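Local coordinates for 3-hydroxyacyl-thioester dehydratase Z (Mycobacterium tuberculosis, PDB 2C2I), which probably catalyses the reversible hydration of trans-2-enoyl-CoA to (3R)-3-hydroxyacyl-CoA, working as a hotdog-fold homodimer in fatty acid metabolism, at residues A[19-24]-A[71-76]; A[108-113]-A[127-132]. All coordinates share one frame; numbering follows the deposited sequence.

Contact 1: A[19-24]-A[71-76]; sequences GQSDWV and PRLQHQ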
ATOM      1  N   GLY A  19       2.889  19.161  -8.155  1.00 18.22           N
ATOM      2  CA  GLY A  19       2.931  18.820  -9.566  1.00 17.17           C
ATOM      3  C   GLY A  19       1.939  17.784 -10.048  1.00 16.76           C
ATOM      4  O   GLY A  19       0.892  17.523  -9.414  1.00 16.37           O
ATOM      5  N   GLN A  20       2.246  17.273 -11.233  1.00 16.87           N
ATOM      6  CA  GLN A  20       1.440  16.273 -11.903  1.00 17.52           C
ATOM      7  C   GLN A  20       2.381  15.342 -12.655  1.00 17.50           C
ATOM      8  O   GLN A  20       3.322  15.782 -13.324  1.00 17.76           O
ATOM      9  CB  GLN A  20       0.434  16.937 -12.853  1.00 18.40           C
ATOM     10  CG  GLN A  20      -0.446  15.947 -13.590  1.00 20.47           C
ATOM     11  CD  GLN A  20      -1.562  16.617 -14.355  1.00 25.33           C
ATOM     12  OE1 GLN A  20      -1.325  17.263 -15.367  1.00 26.52           O
ATOM     13  NE2 GLN A  20      -2.786  16.462 -13.872  1.00 27.06           N
ATOM     14  N   SER A  21       2.142  14.044 -12.539  1.00 16.92           N
ATOM     15  CA  SER A  21       2.998  13.071 -13.195  1.00 17.71           C
ATOM     16  C   SER A  21       2.657  12.966 -14.677  1.00 19.13           C
ATOM     17  O   SER A  21       1.675  13.554 -15.156  1.00 18.35           O
ATOM     18  CB  SER A  21       2.820  11.696 -12.548  1.00 16.98           C
ATOM     19  OG  SER A  21       1.594  11.108 -12.969  1.00 17.19           O
ATOM     20  N   ASP A  22       3.448  12.177 -15.384  1.00 20.64           N
ATOM     21  CA  ASP A  22       3.091  11.722 -16.721  1.00 22.81           C
ATOM     22  C   ASP A  22       2.024  10.622 -16.599  1.00 22.23           C
ATOM     23  O   ASP A  22       1.749  10.118 -15.502  1.00 21.43           O
ATOM     24  CB  ASP A  22       4.325  11.157 -17.445  1.00 24.54           C
ATOM     25  CG  ASP A  22       5.557  12.066 -17.347  1.00 29.43           C
ATOM     26  OD1 ASP A  22       5.405  13.307 -17.250  1.00 34.85           O
ATOM     27  OD2 ASP A  22       6.691  11.531 -17.378  1.00 34.57           O
ATOM     28  N   TRP A  23       1.404  10.274 -17.719  1.00 22.94           N
ATOM     29  CA  TRP A  23       0.583   9.071 -17.787  1.00 22.94           C
ATOM     30  C   TRP A  23       1.518   7.853 -17.741  1.00 22.71           C
ATOM     31  O   TRP A  23       2.585   7.843 -18.378  1.00 23.67           O
ATOM     32  CB  TRP A  23      -0.245   9.051 -19.079  1.00 23.45           C
ATOM     33  CG  TRP A  23      -1.361  10.055 -19.123  1.00 24.16           C
ATOM     34  CD1 TRP A  23      -1.396  11.237 -19.847  1.00 24.20           C
ATOM     35  CD2 TRP A  23      -2.617   9.968 -18.444  1.00 23.75           C
ATOM     36  NE1 TRP A  23      -2.593  11.881 -19.638  1.00 24.90           N
ATOM     37  CE2 TRP A  23      -3.365  11.130 -18.788  1.00 23.73           C
ATOM     38  CE3 TRP A  23      -3.183   9.032 -17.575  1.00 22.26           C
ATOM     39  CZ2 TRP A  23      -4.651  11.370 -18.285  1.00 24.31           C
ATOM     40  CZ3 TRP A  23      -4.461   9.274 -17.079  1.00 22.23           C
ATOM     41  CH2 TRP A  23      -5.182  10.436 -17.436  1.00 23.57           C
ATOM     42  N   VAL A  24       1.128   6.841 -16.973  1.00 22.13           N
ATOM     43  CA  VAL A  24       1.836   5.564 -16.959  1.00 22.40           C
ATOM     44  C   VAL A  24       0.825   4.463 -17.231  1.00 22.29           C
ATOM     45  O   VAL A  24      -0.309   4.519 -16.745  1.00 22.33           O
ATOM     46  CB  VAL A  24       2.649   5.290 -15.636  1.00 22.30           C
ATOM     47  CG1 VAL A  24       3.483   6.502 -15.213  1.00 22.33           C
ATOM     48  CG2 VAL A  24       1.764   4.813 -14.507  1.00 22.05           C
ATOM     49  N   PRO A  71       5.277   6.732  -4.877  1.00 10.12           N
ATOM     50  CA  PRO A  71       6.693   7.112  -5.028  1.00 10.98           C
ATOM     51  C   PRO A  71       7.160   7.358  -6.477  1.00 11.70           C
ATOM     52  O   PRO A  71       7.760   8.403  -6.754  1.00 11.86           O
ATOM     53  CB  PRO A  71       7.446   5.942  -4.367  1.00 10.07           C
ATOM     54  CG  PRO A  71       6.426   5.428  -3.300  1.00 10.30           C
ATOM     55  CD  PRO A  71       5.114   5.519  -4.042  1.00  9.67           C
ATOM     56  N   ARG A  72       6.886   6.433  -7.389  1.00 11.95           N
ATOM     57  CA  ARG A  72       7.289   6.628  -8.801  1.00 13.95           C
ATOM     58  C   ARG A  72       6.672   7.908  -9.370  1.00 13.35           C
ATOM     59  O   ARG A  72       7.347   8.692 -10.030  1.00 14.41           O
ATOM     60  CB  ARG A  72       6.864   5.442  -9.674  1.00 13.78           C
ATOM     61  CG  ARG A  72       7.035   5.670 -11.167  1.00 16.93           C
ATOM     62  CD  ARG A  72       6.601   4.461 -11.972  1.00 20.92           C
ATOM     63  NE  ARG A  72       6.947   4.633 -13.377  1.00 28.97           N
ATOM     64  CZ  ARG A  72       6.400   3.945 -14.373  1.00 31.81           C
ATOM     65  NH1 ARG A  72       5.481   3.022 -14.124  1.00 32.24           N
ATOM     66  NH2 ARG A  72       6.775   4.191 -15.626  1.00 34.51           N
ATOM     67  N   LEU A  73       5.385   8.092  -9.125  1.00 13.06           N
ATOM     68  CA  LEU A  73       4.651   9.206  -9.745  1.00 13.75           C
ATOM     69  C   LEU A  73       5.096  10.556  -9.164  1.00 14.12           C
ATOM     70  O   LEU A  73       5.262  11.545  -9.900  1.00 15.64           O
ATOM     71  CB  LEU A  73       3.147   8.961  -9.641  1.00 13.08           C
ATOM     72  CG  LEU A  73       2.601   7.692 -10.343  1.00 14.75           C
ATOM     73  CD1 LEU A  73       1.098   7.571 -10.170  1.00 14.67           C
ATOM     74  CD2 LEU A  73       2.937   7.654 -11.814  1.00 18.67           C
ATOM     75  N   GLN A  74       5.311  10.589  -7.854  1.00 13.82           N
ATOM     76  CA  GLN A  74       5.812  11.792  -7.167  1.00 14.29           C
ATOM     77  C   GLN A  74       7.262  12.118  -7.567  1.00 15.26           C
ATOM     78  O   GLN A  74       7.614  13.277  -7.683  1.00 14.09           O
ATOM     79  CB  GLN A  74       5.648  11.660  -5.652  1.00 13.34           C
ATOM     80  CG  GLN A  74       4.169  11.702  -5.231  1.00 12.71           C
ATOM     81  CD  GLN A  74       3.918  11.235  -3.809  1.00 14.09           C
ATOM     82  OE1 GLN A  74       4.841  10.873  -3.085  1.00 12.57           O
ATOM     83  NE2 GLN A  74       2.646  11.228  -3.409  1.00 12.61           N
ATOM     84  N   HIS A  75       8.064  11.092  -7.858  1.00 16.59           N
ATOM     85  CA  HIS A  75       9.445  11.300  -8.343  1.00 18.69           C
ATOM     86  C   HIS A  75       9.472  12.029  -9.699  1.00 19.05           C
ATOM     87  O   HIS A  75      10.412  12.785  -9.982  1.00 19.83           O
ATOM     88  CB  HIS A  75      10.186   9.958  -8.424  1.00 19.52           C
ATOM     89  CG  HIS A  75      11.636  10.075  -8.782  1.00 24.37           C
ATOM     90  ND1 HIS A  75      12.611  10.350  -7.845  1.00 28.93           N
ATOM     91  CD2 HIS A  75      12.281   9.931  -9.964  1.00 28.75           C
ATOM     92  CE1 HIS A  75      13.794  10.377  -8.434  1.00 29.96           C
ATOM     93  NE2 HIS A  75      13.623  10.129  -9.719  1.00 31.18           N
ATOM     94  N   GLN A  76       8.429  11.824 -10.508  1.00 18.90           N
ATOM     95  CA  GLN A  76       8.231  12.530 -11.769  1.00 19.89           C
ATOM     96  C   GLN A  76       7.884  14.009 -11.540  1.00 20.47           C
ATOM     97  O   GLN A  76       8.067  14.839 -12.443  1.00 20.24           O
ATOM     98  CB  GLN A  76       7.119  11.877 -12.608  1.00 20.38           C
ATOM     99  CG  GLN A  76       7.491  10.523 -13.218  1.00 21.31           C
ATOM    100  CD  GLN A  76       6.387   9.924 -14.062  1.00 21.16           C
ATOM    101  OE1 GLN A  76       5.351  10.547 -14.295  1.00 24.78           O
ATOM    102  NE2 GLN A  76       6.608   8.715 -14.540  1.00 26.00           N
TER
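Q76 reaches across to the backbone of D22, whose N donates to OE1 of Q76 at 2.7 Å. The donor lies nearly on the line of the amide C=O (164° at the oxygen), although the N-H itself is moderately bent. The same oxygen sits 3.3 Å from CB of S21, which is also 3.6 Å from the carbonyl O of L73, while the D22 carboxylate crosses the Q76 amide obliquely, the two planes 31° apart. Further along, V24 makes the apolar part of the contact. Its CG1 meets CD2 of L73 at 3.6 Å and also lies over the centre of the R72 guanidinium, 3.9 Å above the plane, V24 and R72 meeting tip to tip. An extended R72 chain with CG anti to the backbone N (chi1 170°) carries the charged group out to this valine. In the second shell, two bonds hold OG of S21: it donates to the carbonyl O of D22 at 2.7 Å, within the broken strand 17-25, and is hydrogen-bonded with the N of A108. Through their backbones S21 and V24 pair with A108 and V106 of strand 105-119, and R72 packs on T38 of the second subunit. Helix 70-75 thus lies beside strand 17-25, the outermost on its side of the sheet within this chain, and packs on the face of the sheet that wraps round it, as in the hotdog fold.

Contact 2: A[108-113]-A[127-132]; sequences ATSSLV and VSTTVE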
ATOM      1  N   ALA A 108      -1.070  11.111 -11.648  1.00 13.01           N
ATOM      2  CA  ALA A 108      -1.290  11.640 -10.315  1.00 12.46           C
ATOM      3  C   ALA A 108      -1.054  13.155 -10.258  1.00 12.49           C
ATOM      4  O   ALA A 108      -0.222  13.671 -11.013  1.00 12.64           O
ATOM      5  CB  ALA A 108      -0.382  10.901  -9.281  1.00 12.29           C
ATOM      6  N   THR A 109      -1.781  13.829  -9.358  1.00 12.01           N
ATOM      7  CA  THR A 109      -1.540  15.223  -8.978  1.00 12.24           C
ATOM      8  C   THR A 109      -1.316  15.231  -7.472  1.00 10.67           C
ATOM      9  O   THR A 109      -2.091  14.625  -6.756  1.00 10.22           O
ATOM     10  CB  THR A 109      -2.805  16.054  -9.247  1.00 13.27           C
ATOM     11  OG1 THR A 109      -3.136  15.930 -10.645  1.00 17.19           O
ATOM     12  CG2 THR A 109      -2.545  17.522  -8.892  1.00 14.74           C
ATOM     13  N   SER A 110      -0.267  15.903  -6.990  1.00 10.33           N
ATOM     14  CA  SER A 110      -0.032  15.979  -5.537  1.00  9.80           C
ATOM     15  C   SER A 110       0.132  17.417  -5.028  1.00  9.72           C
ATOM     16  O   SER A 110       0.607  18.299  -5.763  1.00 10.23           O
ATOM     17  CB  SER A 110       1.218  15.171  -5.152  1.00  9.76           C
ATOM     18  OG  SER A 110       1.058  13.784  -5.434  1.00  8.86           O
ATOM     19  N   SER A 111      -0.213  17.623  -3.762  1.00 10.17           N
ATOM     20  CA  SER A 111      -0.015  18.910  -3.081  1.00 10.81           C
ATOM     21  C   SER A 111       0.646  18.672  -1.751  1.00 10.65           C
ATOM     22  O   SER A 111       0.445  17.618  -1.135  1.00  9.15           O
ATOM     23  CB  SER A 111      -1.366  19.581  -2.820  1.00 12.32           C
ATOM     24  OG  SER A 111      -2.087  19.690  -4.033  1.00 16.87           O
ATOM     25  N   LEU A 112       1.433  19.648  -1.289  1.00  9.84           N
ATOM     26  CA  LEU A 112       2.069  19.513   0.013  1.00 10.30           C
ATOM     27  C   LEU A 112       1.152  20.030   1.129  1.00 10.24           C
ATOM     28  O   LEU A 112       0.825  21.232   1.188  1.00 10.20           O
ATOM     29  CB  LEU A 112       3.409  20.269  -0.014  1.00 10.12           C
ATOM     30  CG  LEU A 112       4.362  20.187   1.155  1.00 12.75           C
ATOM     31  CD1 LEU A 112       4.696  18.711   1.439  1.00 12.86           C
ATOM     32  CD2 LEU A 112       5.626  20.963   0.734  1.00 11.88           C
ATOM     33  N   VAL A 113       0.721  19.121   2.006  1.00  9.15           N
ATOM     34  CA  VAL A 113      -0.152  19.491   3.119  1.00  9.67           C
ATOM     35  C   VAL A 113       0.638  20.195   4.221  1.00 10.01           C
ATOM     36  O   VAL A 113       0.222  21.254   4.730  1.00 11.16           O
ATOM     37  CB  VAL A 113      -0.914  18.272   3.664  1.00  9.19           C
ATOM     38  CG1 VAL A 113      -1.768  18.652   4.864  1.00 11.22           C
ATOM     39  CG2 VAL A 113      -1.809  17.706   2.570  1.00 10.18           C
ATOM     40  N   VAL A 127       1.502  14.627   2.270  1.00  8.02           N
ATOM     41  CA  VAL A 127       1.222  14.882   0.854  1.00  7.45           C
ATOM     42  C   VAL A 127      -0.189  14.377   0.528  1.00  8.45           C
ATOM     43  O   VAL A 127      -0.562  13.287   0.956  1.00  8.20           O
ATOM     44  CB  VAL A 127       2.258  14.179  -0.052  1.00  8.21           C
ATOM     45  CG1 VAL A 127       1.944  14.439  -1.541  1.00  8.09           C
ATOM     46  CG2 VAL A 127       3.719  14.637   0.262  1.00  8.32           C
ATOM     47  N   SER A 128      -0.952  15.171  -0.230  1.00  8.45           N
ATOM     48  CA  SER A 128      -2.242  14.737  -0.770  1.00 10.93           C
ATOM     49  C   SER A 128      -2.073  14.364  -2.233  1.00 10.44           C
ATOM     50  O   SER A 128      -1.461  15.117  -2.979  1.00 11.28           O
ATOM     51  CB  SER A 128      -3.264  15.860  -0.664  1.00 11.99           C
ATOM     52  OG  SER A 128      -2.785  17.029  -1.316  1.00 20.45           O
ATOM     53  N   THR A 129      -2.605  13.210  -2.650  1.00 10.23           N
ATOM     54  CA  THR A 129      -2.468  12.785  -4.040  1.00  9.41           C
ATOM     55  C   THR A 129      -3.824  12.304  -4.537  1.00  9.99           C
ATOM     56  O   THR A 129      -4.585  11.666  -3.796  1.00  9.66           O
ATOM     57  CB  THR A 129      -1.396  11.663  -4.236  1.00  9.74           C
ATOM     58  OG1 THR A 129      -0.114  12.087  -3.716  1.00  9.78           O
ATOM     59  CG2 THR A 129      -1.204  11.317  -5.699  1.00  9.51           C
ATOM     60  N   THR A 130      -4.122  12.636  -5.788  1.00  9.67           N
ATOM     61  CA  THR A 130      -5.230  12.052  -6.473  1.00 11.42           C
ATOM     62  C   THR A 130      -4.651  11.361  -7.668  1.00 11.88           C
ATOM     63  O   THR A 130      -3.883  11.964  -8.407  1.00 12.22           O
ATOM     64  CB  THR A 130      -6.268  13.129  -6.865  1.00 12.51           C
ATOM     65  OG1 THR A 130      -6.924  13.551  -5.668  1.00 13.66           O
ATOM     66  CG2 THR A 130      -7.319  12.546  -7.822  1.00 14.94           C
ATOM     67  N   VAL A 131      -4.986  10.079  -7.833  1.00 11.99           N
ATOM     68  CA  VAL A 131      -4.584   9.330  -9.009  1.00 12.32           C
ATOM     69  C   VAL A 131      -5.827   9.187  -9.893  1.00 13.23           C
ATOM     70  O   VAL A 131      -6.825   8.580  -9.480  1.00 13.00           O
ATOM     71  CB  VAL A 131      -4.016   7.917  -8.651  1.00 11.89           C
ATOM     72  CG1 VAL A 131      -3.481   7.215  -9.895  1.00 11.76           C
ATOM     73  CG2 VAL A 131      -2.893   8.018  -7.626  1.00 10.78           C
ATOM     74  N   GLU A 132      -5.768   9.763 -11.095  1.00 14.46           N
ATOM     75  CA  GLU A 132      -6.844   9.584 -12.073  1.00 16.59           C
ATOM     76  C   GLU A 132      -6.539   8.406 -12.975  1.00 16.67           C
ATOM     77  O   GLU A 132      -5.376   8.063 -13.179  1.00 16.54           O
ATOM     78  CB  GLU A 132      -7.038  10.852 -12.908  1.00 16.48           C
ATOM     79  CG  GLU A 132      -5.916  11.167 -13.869  1.00 17.57           C
ATOM     80  CD  GLU A 132      -6.152  12.511 -14.572  1.00 20.87           C
ATOM     81  OE1 GLU A 132      -7.235  12.698 -15.177  1.00 22.88           O
ATOM     82  OE2 GLU A 132      -5.267  13.379 -14.498  1.00 21.87           O
TER
HETATM   83  O   HOH W   1      -4.315  13.404 -11.382  1.00 21.50           O
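S110 and T129 turn their hydroxyls toward each other because each oxygen is anti to its own carbonyl carbon (chi1 -63° and -56°), which places OG of S110 2.7 Å from OG1 of T129 in a hydrogen bond. The T129 torsion also sets its methyl anti to the backbone N, where CG2 packs on CB of A108 at 3.7 Å. At V127, CG1 is likewise anti to the backbone N and touches CB of S110 at 3.8 Å. With L112 and V131 these residues line the buried face of the strand pair.

The backbones run antiparallel, 164° between strand directions. T109 and T130 form one hydrogen-bonded pair, with both N-to-O distances 3.0 Å and nearly straight bonds, and S111 with S128 forms the next. The intervening S110-T129 pair is non-hydrogen-bonded, and its CA atoms come closer together than those of either neighbour. Here CA of S110 approaches the carbonyl O of S128 at 3.1 Å in a CA-H...O contact, and CA of T129 makes the equivalent contact with O of T109.

On the other face, OG of S128 lies 3.3 Å from CB of S111. CG2 of V113 packs against N and CB of S128. A water is hydrogen-bonded to OG1 of T109 at 2.9 Å and lies 3.3 Å from OE2 of E132, a possible acceptor that also forms a salt bridge with R107.

The two strands are the arms of the hairpin 105-119/122-133 in the middle of the antiparallel sheet, flanked by strands 17-25 and 141-149. Helix 70-75 lies on the buried face: L73 packs on A108, L70 on V131, and Q74 on S110 and V127, its NE2 giving OG1 of T129 a second hydrogen-bond partner.

Both contacts involve the same hotdog sheet and the same helix, but from different positions. Contact 1 joins strand 17-25 to helix 70-75 through side chains, mixing one backbone-to-amide bond with apolar and guanidinium packing, and it is partly open at D22 and near the second subunit. Contact 2 is regular strand pairing in the sheet interior, carried mainly by backbone bonds, with a buried face under the helix and a more accessible one, where a water lies by T109. They meet directly: strand 17-25 neighbours strand 105-119 in the sheet, and Q74, which points away from 19-24, joins the helix of contact 1 to T129 of contact 2.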